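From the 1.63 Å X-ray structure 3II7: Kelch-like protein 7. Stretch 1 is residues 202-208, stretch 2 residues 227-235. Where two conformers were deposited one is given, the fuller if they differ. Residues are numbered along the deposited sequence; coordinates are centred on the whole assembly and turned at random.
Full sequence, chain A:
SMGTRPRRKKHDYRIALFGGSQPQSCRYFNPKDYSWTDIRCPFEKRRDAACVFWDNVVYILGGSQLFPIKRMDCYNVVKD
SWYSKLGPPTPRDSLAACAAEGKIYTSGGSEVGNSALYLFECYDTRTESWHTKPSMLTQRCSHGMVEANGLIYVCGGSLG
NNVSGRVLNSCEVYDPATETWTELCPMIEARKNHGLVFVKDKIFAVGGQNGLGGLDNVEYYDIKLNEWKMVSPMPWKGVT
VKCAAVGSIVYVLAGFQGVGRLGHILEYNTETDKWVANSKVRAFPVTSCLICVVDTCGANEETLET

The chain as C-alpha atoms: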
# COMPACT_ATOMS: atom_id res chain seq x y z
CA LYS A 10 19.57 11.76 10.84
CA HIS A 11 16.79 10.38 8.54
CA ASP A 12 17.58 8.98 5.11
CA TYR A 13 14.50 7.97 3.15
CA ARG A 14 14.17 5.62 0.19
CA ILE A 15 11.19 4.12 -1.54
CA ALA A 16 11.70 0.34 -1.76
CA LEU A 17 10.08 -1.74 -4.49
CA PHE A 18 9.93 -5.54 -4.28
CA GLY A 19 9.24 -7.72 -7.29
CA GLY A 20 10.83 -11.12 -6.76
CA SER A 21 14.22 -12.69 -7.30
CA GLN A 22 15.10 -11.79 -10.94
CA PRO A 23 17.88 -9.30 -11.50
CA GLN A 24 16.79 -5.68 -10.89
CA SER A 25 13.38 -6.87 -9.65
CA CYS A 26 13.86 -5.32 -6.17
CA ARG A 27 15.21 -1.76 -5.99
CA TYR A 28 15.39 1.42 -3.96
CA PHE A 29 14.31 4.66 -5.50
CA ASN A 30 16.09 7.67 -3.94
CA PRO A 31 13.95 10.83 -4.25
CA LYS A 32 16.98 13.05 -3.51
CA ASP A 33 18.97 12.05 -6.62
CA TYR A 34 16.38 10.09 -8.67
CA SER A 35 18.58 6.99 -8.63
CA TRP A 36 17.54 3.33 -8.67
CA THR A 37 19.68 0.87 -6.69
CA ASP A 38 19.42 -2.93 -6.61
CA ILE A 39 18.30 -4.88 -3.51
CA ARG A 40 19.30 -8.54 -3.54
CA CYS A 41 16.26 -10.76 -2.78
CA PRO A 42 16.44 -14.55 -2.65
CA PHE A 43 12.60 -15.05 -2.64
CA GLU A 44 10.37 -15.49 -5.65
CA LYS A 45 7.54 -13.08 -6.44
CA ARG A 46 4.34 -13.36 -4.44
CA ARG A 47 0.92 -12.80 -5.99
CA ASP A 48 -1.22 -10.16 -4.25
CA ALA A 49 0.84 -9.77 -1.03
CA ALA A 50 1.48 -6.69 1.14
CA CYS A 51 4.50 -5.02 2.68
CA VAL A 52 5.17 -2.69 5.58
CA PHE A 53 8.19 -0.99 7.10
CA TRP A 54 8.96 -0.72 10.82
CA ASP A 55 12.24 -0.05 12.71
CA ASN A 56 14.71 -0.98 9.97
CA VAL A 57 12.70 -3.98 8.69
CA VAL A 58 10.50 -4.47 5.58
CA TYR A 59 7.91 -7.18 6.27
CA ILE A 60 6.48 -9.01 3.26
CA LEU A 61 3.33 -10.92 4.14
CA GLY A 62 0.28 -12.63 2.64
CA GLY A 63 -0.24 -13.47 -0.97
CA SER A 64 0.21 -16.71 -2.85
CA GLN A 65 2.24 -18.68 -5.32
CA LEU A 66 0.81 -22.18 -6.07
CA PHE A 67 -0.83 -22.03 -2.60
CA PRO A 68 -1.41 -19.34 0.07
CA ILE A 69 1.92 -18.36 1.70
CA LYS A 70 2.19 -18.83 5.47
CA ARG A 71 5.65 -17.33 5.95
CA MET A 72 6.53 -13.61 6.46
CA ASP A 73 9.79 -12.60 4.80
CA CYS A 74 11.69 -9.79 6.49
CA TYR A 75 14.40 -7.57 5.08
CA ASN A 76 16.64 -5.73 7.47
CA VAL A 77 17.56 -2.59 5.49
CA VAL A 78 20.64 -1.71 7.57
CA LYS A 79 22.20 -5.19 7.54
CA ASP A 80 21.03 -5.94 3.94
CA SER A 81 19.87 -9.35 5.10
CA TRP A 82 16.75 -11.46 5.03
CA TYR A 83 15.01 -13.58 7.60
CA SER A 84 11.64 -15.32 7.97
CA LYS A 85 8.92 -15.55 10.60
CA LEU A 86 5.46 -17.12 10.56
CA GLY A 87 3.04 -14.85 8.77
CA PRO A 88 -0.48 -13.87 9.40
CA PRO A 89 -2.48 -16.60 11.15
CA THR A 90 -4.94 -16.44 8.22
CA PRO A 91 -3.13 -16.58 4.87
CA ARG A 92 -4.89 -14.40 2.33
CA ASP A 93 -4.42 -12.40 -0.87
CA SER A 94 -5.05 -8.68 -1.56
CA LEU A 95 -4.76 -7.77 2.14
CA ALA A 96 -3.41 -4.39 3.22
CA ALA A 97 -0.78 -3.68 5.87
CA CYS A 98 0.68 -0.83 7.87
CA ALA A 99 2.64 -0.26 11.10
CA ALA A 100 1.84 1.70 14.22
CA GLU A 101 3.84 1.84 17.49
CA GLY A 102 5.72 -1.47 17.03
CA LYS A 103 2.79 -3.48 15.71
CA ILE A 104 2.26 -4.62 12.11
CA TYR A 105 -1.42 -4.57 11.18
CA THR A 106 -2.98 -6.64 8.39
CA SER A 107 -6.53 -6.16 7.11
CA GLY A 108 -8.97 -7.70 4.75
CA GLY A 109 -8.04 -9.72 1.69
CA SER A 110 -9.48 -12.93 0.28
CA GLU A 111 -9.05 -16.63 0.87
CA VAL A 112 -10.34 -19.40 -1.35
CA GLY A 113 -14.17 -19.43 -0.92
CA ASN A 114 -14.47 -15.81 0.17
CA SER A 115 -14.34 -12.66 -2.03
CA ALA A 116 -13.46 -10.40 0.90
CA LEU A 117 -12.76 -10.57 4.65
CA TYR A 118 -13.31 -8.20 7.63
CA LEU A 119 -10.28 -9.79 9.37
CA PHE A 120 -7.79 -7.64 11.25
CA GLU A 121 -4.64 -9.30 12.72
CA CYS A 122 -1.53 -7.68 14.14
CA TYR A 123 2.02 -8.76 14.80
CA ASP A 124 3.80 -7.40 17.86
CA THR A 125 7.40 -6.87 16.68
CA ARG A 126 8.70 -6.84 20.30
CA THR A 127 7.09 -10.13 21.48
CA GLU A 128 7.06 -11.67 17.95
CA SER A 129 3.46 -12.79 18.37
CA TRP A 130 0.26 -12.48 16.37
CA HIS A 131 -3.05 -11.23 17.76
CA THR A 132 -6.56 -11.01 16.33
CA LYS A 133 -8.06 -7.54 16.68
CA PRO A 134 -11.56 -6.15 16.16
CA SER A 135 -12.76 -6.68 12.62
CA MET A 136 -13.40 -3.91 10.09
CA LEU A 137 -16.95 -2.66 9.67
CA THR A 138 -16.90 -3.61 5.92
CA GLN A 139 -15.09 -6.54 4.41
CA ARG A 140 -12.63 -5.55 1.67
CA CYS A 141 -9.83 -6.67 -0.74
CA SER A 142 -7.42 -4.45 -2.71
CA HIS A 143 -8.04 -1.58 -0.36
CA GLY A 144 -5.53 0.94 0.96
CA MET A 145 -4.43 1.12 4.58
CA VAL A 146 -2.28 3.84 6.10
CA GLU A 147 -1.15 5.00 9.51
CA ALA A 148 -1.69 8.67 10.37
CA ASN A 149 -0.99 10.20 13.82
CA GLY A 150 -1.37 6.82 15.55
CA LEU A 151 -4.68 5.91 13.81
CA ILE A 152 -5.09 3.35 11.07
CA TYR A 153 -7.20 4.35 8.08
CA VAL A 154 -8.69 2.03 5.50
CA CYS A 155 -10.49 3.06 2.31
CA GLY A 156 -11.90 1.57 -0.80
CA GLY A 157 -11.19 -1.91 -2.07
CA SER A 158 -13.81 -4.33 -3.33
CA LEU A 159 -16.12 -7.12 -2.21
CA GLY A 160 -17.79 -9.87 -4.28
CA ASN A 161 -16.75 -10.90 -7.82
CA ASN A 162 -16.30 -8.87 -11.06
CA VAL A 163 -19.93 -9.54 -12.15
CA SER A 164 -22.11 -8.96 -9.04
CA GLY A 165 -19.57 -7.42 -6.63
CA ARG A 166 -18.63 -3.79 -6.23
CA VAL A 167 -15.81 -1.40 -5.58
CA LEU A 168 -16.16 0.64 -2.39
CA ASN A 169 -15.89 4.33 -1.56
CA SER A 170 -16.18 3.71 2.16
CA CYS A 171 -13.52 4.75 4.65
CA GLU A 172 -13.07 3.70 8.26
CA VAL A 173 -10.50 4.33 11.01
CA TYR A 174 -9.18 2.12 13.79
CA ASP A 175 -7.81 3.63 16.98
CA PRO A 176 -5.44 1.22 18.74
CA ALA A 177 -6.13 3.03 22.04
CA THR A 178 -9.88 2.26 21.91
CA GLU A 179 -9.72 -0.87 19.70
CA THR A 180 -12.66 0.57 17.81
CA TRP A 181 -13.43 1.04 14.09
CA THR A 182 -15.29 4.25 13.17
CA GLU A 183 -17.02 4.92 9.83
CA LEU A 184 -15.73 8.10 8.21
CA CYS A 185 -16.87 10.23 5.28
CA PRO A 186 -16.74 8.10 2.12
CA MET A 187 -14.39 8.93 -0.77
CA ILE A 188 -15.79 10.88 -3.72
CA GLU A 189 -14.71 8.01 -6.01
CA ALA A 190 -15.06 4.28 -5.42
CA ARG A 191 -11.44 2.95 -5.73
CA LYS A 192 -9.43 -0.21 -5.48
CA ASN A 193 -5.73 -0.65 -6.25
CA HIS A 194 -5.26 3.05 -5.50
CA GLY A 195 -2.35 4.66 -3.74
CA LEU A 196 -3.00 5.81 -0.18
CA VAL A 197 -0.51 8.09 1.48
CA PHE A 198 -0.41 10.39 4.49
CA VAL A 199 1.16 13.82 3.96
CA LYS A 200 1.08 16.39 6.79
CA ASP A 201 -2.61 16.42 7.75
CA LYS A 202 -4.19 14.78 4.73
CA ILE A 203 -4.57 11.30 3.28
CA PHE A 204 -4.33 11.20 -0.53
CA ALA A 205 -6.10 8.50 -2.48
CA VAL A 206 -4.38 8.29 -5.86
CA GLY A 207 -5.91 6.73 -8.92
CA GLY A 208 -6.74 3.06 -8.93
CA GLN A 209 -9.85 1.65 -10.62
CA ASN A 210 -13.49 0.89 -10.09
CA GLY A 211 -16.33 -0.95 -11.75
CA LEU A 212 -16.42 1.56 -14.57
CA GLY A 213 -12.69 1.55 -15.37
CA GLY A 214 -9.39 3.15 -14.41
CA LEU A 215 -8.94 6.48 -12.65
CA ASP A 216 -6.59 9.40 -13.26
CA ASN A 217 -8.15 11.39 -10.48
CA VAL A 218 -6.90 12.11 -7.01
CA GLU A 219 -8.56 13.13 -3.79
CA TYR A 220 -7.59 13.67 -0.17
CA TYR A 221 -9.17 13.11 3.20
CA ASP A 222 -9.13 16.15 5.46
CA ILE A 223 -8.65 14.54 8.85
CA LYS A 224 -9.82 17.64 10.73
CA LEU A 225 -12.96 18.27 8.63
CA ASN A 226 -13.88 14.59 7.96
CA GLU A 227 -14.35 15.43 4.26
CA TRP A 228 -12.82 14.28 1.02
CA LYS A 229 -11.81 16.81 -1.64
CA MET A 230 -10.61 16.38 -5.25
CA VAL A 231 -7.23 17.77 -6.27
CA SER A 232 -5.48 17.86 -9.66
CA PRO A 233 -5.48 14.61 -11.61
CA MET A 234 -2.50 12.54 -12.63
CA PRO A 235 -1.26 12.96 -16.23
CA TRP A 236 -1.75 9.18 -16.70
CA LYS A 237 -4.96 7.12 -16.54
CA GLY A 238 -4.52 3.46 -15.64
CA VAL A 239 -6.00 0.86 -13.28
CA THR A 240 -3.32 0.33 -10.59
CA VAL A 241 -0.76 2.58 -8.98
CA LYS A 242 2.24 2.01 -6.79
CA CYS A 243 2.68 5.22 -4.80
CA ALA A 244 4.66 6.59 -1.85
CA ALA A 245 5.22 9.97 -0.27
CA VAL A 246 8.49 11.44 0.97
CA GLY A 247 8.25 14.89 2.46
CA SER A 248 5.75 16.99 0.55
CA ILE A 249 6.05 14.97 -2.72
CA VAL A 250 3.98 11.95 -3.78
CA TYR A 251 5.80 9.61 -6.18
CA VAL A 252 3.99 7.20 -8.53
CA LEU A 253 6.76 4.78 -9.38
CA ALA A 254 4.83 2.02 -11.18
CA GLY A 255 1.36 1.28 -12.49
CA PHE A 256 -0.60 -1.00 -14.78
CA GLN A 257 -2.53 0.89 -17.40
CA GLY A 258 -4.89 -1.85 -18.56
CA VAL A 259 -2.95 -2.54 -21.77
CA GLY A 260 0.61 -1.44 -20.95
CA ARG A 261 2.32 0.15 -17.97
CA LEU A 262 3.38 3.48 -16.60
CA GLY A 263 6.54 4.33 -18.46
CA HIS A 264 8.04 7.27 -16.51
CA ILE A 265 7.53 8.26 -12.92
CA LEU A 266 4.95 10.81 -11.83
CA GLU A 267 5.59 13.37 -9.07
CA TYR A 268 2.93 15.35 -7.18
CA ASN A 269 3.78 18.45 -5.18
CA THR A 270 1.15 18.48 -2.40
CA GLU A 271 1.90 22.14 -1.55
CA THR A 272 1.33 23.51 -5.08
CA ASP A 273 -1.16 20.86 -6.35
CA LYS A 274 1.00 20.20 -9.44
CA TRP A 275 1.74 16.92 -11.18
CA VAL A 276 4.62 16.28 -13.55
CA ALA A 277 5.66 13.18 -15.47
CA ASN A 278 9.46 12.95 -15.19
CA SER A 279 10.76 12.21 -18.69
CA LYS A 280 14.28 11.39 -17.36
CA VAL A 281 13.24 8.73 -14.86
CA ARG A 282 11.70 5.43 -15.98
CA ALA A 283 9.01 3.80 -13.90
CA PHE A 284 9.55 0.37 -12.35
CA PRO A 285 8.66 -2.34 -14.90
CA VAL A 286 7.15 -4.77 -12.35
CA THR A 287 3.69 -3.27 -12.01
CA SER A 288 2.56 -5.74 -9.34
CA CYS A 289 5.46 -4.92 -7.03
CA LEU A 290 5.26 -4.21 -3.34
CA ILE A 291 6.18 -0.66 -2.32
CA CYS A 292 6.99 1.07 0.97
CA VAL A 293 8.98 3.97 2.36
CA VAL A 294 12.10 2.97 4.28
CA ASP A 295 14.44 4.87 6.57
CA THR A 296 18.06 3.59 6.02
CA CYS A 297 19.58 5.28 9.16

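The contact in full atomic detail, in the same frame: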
# COMPACT_ATOMS: atom_id res chain seq x y z
N LYS A 202 -3.29 15.21 5.78
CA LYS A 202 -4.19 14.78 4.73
C LYS A 202 -3.80 13.40 4.25
O LYS A 202 -2.63 13.05 4.23
CB LYS A 202 -4.13 15.74 3.54
CG LYS A 202 -4.70 17.11 3.79
CD LYS A 202 -4.30 18.09 2.67
CE LYS A 202 -4.43 19.53 3.14
NZ LYS A 202 -4.22 20.52 2.03
N ILE A 203 -4.81 12.61 3.86
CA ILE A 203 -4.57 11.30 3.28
C ILE A 203 -5.02 11.30 1.82
O ILE A 203 -6.23 11.43 1.52
CB ILE A 203 -5.30 10.19 4.06
CG1 ILE A 203 -4.80 10.12 5.52
CG2 ILE A 203 -5.11 8.85 3.36
CD1 ILE A 203 -5.61 9.14 6.43
N PHE A 204 -4.06 11.15 0.89
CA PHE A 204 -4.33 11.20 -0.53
C PHE A 204 -4.63 9.81 -1.05
O PHE A 204 -3.85 8.88 -0.83
CB PHE A 204 -3.13 11.82 -1.29
CG PHE A 204 -2.96 13.29 -1.06
CD1 PHE A 204 -3.49 14.21 -1.96
CD2 PHE A 204 -2.25 13.76 0.05
CE1 PHE A 204 -3.32 15.53 -1.77
CE2 PHE A 204 -2.11 15.10 0.25
CZ PHE A 204 -2.64 15.99 -0.68
N ALA A 205 -5.76 9.67 -1.74
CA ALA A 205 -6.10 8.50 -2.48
C ALA A 205 -5.82 8.80 -3.94
O ALA A 205 -6.41 9.73 -4.52
CB ALA A 205 -7.57 8.13 -2.26
N VAL A 206 -4.96 7.98 -4.56
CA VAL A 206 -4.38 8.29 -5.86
C VAL A 206 -4.77 7.22 -6.86
O VAL A 206 -4.38 6.06 -6.74
CB VAL A 206 -2.82 8.38 -5.77
CG1 VAL A 206 -2.23 8.77 -7.14
CG2 VAL A 206 -2.38 9.35 -4.65
N GLY A 207 -5.58 7.61 -7.82
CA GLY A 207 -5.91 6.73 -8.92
C GLY A 207 -6.60 5.46 -8.49
O GLY A 207 -7.51 5.48 -7.66
N GLY A 208 -6.14 4.37 -9.09
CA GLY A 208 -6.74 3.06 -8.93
C GLY A 208 -7.77 2.81 -10.03
O GLY A 208 -7.63 3.29 -11.15
N GLU A 227 -13.85 15.22 5.62
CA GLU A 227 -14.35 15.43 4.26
C GLU A 227 -13.28 15.02 3.29
O GLU A 227 -12.09 15.16 3.58
CB GLU A 227 -14.63 16.91 3.94
CG GLU A 227 -15.48 17.68 4.92
CD GLU A 227 -15.60 19.19 4.54
OE1 GLU A 227 -14.98 19.63 3.53
OE2 GLU A 227 -16.32 19.92 5.27
N TRP A 228 -13.71 14.54 2.13
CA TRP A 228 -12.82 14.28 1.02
C TRP A 228 -12.99 15.37 -0.03
O TRP A 228 -14.12 15.84 -0.30
CB TRP A 228 -13.12 12.93 0.38
CG TRP A 228 -12.77 11.69 1.21
CD1 TRP A 228 -13.56 11.09 2.15
CD2 TRP A 228 -11.60 10.89 1.11
NE1 TRP A 228 -12.94 9.99 2.64
CE2 TRP A 228 -11.72 9.86 2.04
CE3 TRP A 228 -10.42 10.98 0.35
CZ2 TRP A 228 -10.73 8.90 2.20
CZ3 TRP A 228 -9.45 10.02 0.52
CH2 TRP A 228 -9.59 9.01 1.42
N LYS A 229 -11.86 15.74 -0.66
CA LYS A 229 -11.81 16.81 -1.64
C LYS A 229 -10.93 16.37 -2.81
O LYS A 229 -9.82 15.84 -2.59
CB LYS A 229 -11.22 18.07 -0.98
CG LYS A 229 -12.12 18.71 0.07
CD LYS A 229 -11.65 20.13 0.43
CE LYS A 229 -11.97 20.48 1.88
NZ LYS A 229 -11.10 19.72 2.85
N MET A 230 -11.42 16.61 -4.03
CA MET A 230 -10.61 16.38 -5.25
C MET A 230 -9.48 17.40 -5.38
O MET A 230 -9.63 18.58 -5.06
CB MET A 230 -11.46 16.50 -6.53
CG MET A 230 -12.67 15.60 -6.65
SD MET A 230 -12.31 13.85 -6.51
CE MET A 230 -11.01 13.56 -7.60
N VAL A 231 -8.34 16.92 -5.87
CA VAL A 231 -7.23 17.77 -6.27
C VAL A 231 -6.94 17.52 -7.75
O VAL A 231 -7.78 16.95 -8.46
CB VAL A 231 -6.00 17.59 -5.34
CG1 VAL A 231 -6.35 18.03 -3.93
CG2 VAL A 231 -5.49 16.17 -5.36
N SER A 232 -5.80 18.00 -8.24
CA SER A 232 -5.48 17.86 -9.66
C SER A 232 -5.25 16.41 -10.00
O SER A 232 -4.65 15.66 -9.21
CB SER A 232 -4.23 18.67 -10.03
OG SER A 232 -4.50 20.07 -10.05
N PRO A 233 -5.67 16.00 -11.22
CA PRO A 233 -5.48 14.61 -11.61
C PRO A 233 -4.10 14.30 -12.11
O PRO A 233 -3.37 15.22 -12.55
CB PRO A 233 -6.49 14.43 -12.75
CG PRO A 233 -6.60 15.81 -13.36
CD PRO A 233 -6.45 16.76 -12.21
N MET A 234 -3.74 13.02 -12.05
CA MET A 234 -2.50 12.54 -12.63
C MET A 234 -2.53 12.72 -14.13
O MET A 234 -3.59 12.64 -14.74
CB MET A 234 -2.31 11.04 -12.36
CG MET A 234 -2.02 10.66 -10.94
SD MET A 234 -1.73 8.86 -10.84
CE MET A 234 -3.41 8.38 -10.91
N PRO A 235 -1.34 12.90 -14.75
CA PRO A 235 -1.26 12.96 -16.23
C PRO A 235 -1.43 11.61 -16.96
O PRO A 235 -1.36 11.55 -18.20
CB PRO A 235 0.13 13.54 -16.48
CG PRO A 235 0.90 13.30 -15.28
CD PRO A 235 -0.06 13.21 -14.11

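No hydrogen bond crosses between these two stretches; side-chain packing holds them together, burying 266 Å², both sides summed, with their nearest CA atoms still 7.7 Å apart, at G207 and M234. Side chains from both stretches fill the gap; W228 and M234 lose the most surface to the other stretch, 57 and 53 Å². W228 leaves its backbone sideways, but with chi1 of -70° (m) and chi2 of 86° the end of the indole comes nearer the strand, bringing CZ3 to 3.9 Å from A205 CB and 3.7 Å from I203 O. A205 points toward the partner, so a single methyl is enough to touch the indole. The indole NE1 is hydrogen-bonded elsewhere in the structure, so burying the ring leaves no polar atom of the side chain unpaired.

F204 points away at its CB, yet its ring (chi1 m, chi2 -96°) returns far enough for CE1 to meet V231 CG2 at 4.2 Å, the methyl lying at the ring edge. V231, chi1 m, points toward the strand, so a short branched side chain suffices.

M234 is extended at chi2 (t) and then bends at chi3 (-78°, m). Its SD packs 3.7 Å from CG1 of V206, whose chi1 is t (-178°), and its CE reaches 3.6 Å from G207 CA. A CB on G207 would clash with that methyl, and the residue's positive phi independently favours glycine.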